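Local coordinates for protein YrbA (Sinorhizobium meliloti 2011, PDB 5NFM) that is a BolA-family protein that binds divalent metal cations such as copper through two conserved histidines, at residues Gln47-Val52 and Leu67-Ser72. Sequence-based numbering, arbitrary orientation. Where two conformers were deposited one is given.
Sequences QQHQMV and LALQTS
Q48, H49 and V52 of helix 45-56 pack against L67, L69 and T71 on one face of edge strand 67-72, a helix-on-sheet contact of the BolA-like α/β fold, polar toward T71 and apolar toward L67. The T71 hydroxyl donates to Q48 OE1 (OG1 to OE1 2.7 Å), arriving 33° out of the amide's carbonyl plane. A water also donates to Q48 OE1 and to T71 O, bridging helix to strand. L69 CB sits over the centre of the H49 imidazole, 3.8 Å from its centroid, a CH-pi contact, while L69 CD1 lies 3.7 Å from H49 CB. At the ring edge, H49 NE2 shares a second water with T71 N. An alanine in place of H49 would probably leave L69 CB without its aromatic cover and T71 N without this water-mediated tie to the helix. With V52 CG1 anti to the backbone N (chi1 180°), this methyl meets L69 CD2 at 3.8 Å; V52 CG2 and T71 CG2 approach tip to tip. V52 and L67 also touch I10 and I6 of helix 5-13, while strand 67-72 is hydrogen-bonded along one edge to the parallel strand 31-36.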
# COMPACT_ATOMS: atom_id res chain seq x y z
N GLN A 47 -9.46 1.81 -8.41
CA GLN A 47 -8.65 0.85 -9.15
C GLN A 47 -7.23 0.76 -8.60
O GLN A 47 -6.64 -0.34 -8.54
CB GLN A 47 -8.61 1.23 -10.63
CG GLN A 47 -9.93 1.01 -11.36
CD GLN A 47 -9.95 1.60 -12.76
OE1 GLN A 47 -9.28 2.61 -13.04
NE2 GLN A 47 -10.74 1.01 -13.63
N GLN A 48 -6.64 1.90 -8.25
CA GLN A 48 -5.29 1.91 -7.69
C GLN A 48 -5.26 1.17 -6.35
O GLN A 48 -4.36 0.37 -6.07
CB GLN A 48 -4.82 3.35 -7.49
CG GLN A 48 -4.68 4.12 -8.79
CD GLN A 48 -4.58 5.63 -8.59
OE1 GLN A 48 -4.83 6.16 -7.50
NE2 GLN A 48 -4.21 6.34 -9.65
N HIS A 49 -6.25 1.46 -5.50
CA HIS A 49 -6.28 0.81 -4.19
C HIS A 49 -6.47 -0.69 -4.34
O HIS A 49 -5.86 -1.47 -3.60
CB HIS A 49 -7.33 1.46 -3.29
CG HIS A 49 -7.00 2.88 -2.98
ND1 HIS A 49 -7.74 3.65 -2.11
CD2 HIS A 49 -6.01 3.68 -3.45
CE1 HIS A 49 -7.22 4.87 -2.08
NE2 HIS A 49 -6.17 4.91 -2.88
N GLN A 50 -7.26 -1.12 -5.33
CA GLN A 50 -7.39 -2.55 -5.60
C GLN A 50 -6.03 -3.20 -5.86
O GLN A 50 -5.76 -4.32 -5.40
CB GLN A 50 -8.33 -2.78 -6.80
CG GLN A 50 -8.58 -4.25 -7.11
CD GLN A 50 -9.32 -4.93 -5.97
OE1 GLN A 50 -10.45 -4.53 -5.63
NE2 GLN A 50 -8.71 -5.93 -5.36
N MET A 51 -5.17 -2.52 -6.63
CA MET A 51 -3.84 -3.07 -6.91
C MET A 51 -3.02 -3.22 -5.63
O MET A 51 -2.24 -4.17 -5.49
CB MET A 51 -3.10 -2.19 -7.91
CG MET A 51 -3.74 -2.23 -9.29
SD MET A 51 -2.91 -1.14 -10.47
CE MET A 51 -1.35 -1.99 -10.66
N VAL A 52 -3.16 -2.27 -4.70
CA VAL A 52 -2.43 -2.37 -3.43
C VAL A 52 -2.98 -3.52 -2.59
O VAL A 52 -2.20 -4.32 -2.04
CB VAL A 52 -2.45 -1.03 -2.67
CG1 VAL A 52 -1.68 -1.19 -1.35
CG2 VAL A 52 -1.84 0.08 -3.51
N LEU A 67 -5.04 -0.49 6.72
CA LEU A 67 -4.06 0.11 5.81
C LEU A 67 -4.75 1.24 5.05
O LEU A 67 -5.38 1.01 4.01
CB LEU A 67 -3.47 -0.94 4.87
CG LEU A 67 -2.28 -0.44 4.04
CD1 LEU A 67 -1.09 -0.09 4.93
CD2 LEU A 67 -1.89 -1.49 3.01
N ALA A 68 -4.63 2.46 5.58
CA ALA A 68 -5.25 3.63 4.95
C ALA A 68 -4.36 4.09 3.79
O ALA A 68 -3.16 4.30 3.98
CB ALA A 68 -5.40 4.75 5.98
N LEU A 69 -4.95 4.27 2.61
CA LEU A 69 -4.19 4.38 1.38
C LEU A 69 -4.24 5.77 0.74
O LEU A 69 -5.28 6.44 0.71
CB LEU A 69 -4.71 3.37 0.34
CG LEU A 69 -4.53 1.90 0.71
CD1 LEU A 69 -5.19 1.00 -0.32
CD2 LEU A 69 -3.05 1.54 0.85
N GLN A 70 -3.09 6.16 0.19
CA GLN A 70 -2.97 7.30 -0.70
C GLN A 70 -2.14 6.83 -1.89
O GLN A 70 -1.05 6.30 -1.71
CB GLN A 70 -2.25 8.43 0.04
CG GLN A 70 -1.85 9.64 -0.77
CD GLN A 70 -1.04 10.62 0.08
OE1 GLN A 70 -0.80 10.38 1.26
NE2 GLN A 70 -0.60 11.71 -0.54
N THR A 71 -2.67 7.01 -3.10
CA THR A 71 -2.00 6.54 -4.30
C THR A 71 -1.98 7.63 -5.36
O THR A 71 -2.84 8.51 -5.41
CB THR A 71 -2.68 5.28 -4.84
OG1 THR A 71 -4.08 5.50 -4.97
CG2 THR A 71 -2.46 4.09 -3.92
N SER A 72 -0.98 7.54 -6.24
CA SER A 72 -0.85 8.49 -7.33
C SER A 72 0.16 7.95 -8.33
O SER A 72 0.92 7.01 -8.05
CB SER A 72 -0.37 9.86 -6.82
OG SER A 72 0.86 9.72 -6.13
O HOH W 1 -5.50 8.54 -6.14
O HOH W 2 -5.46 7.75 -3.25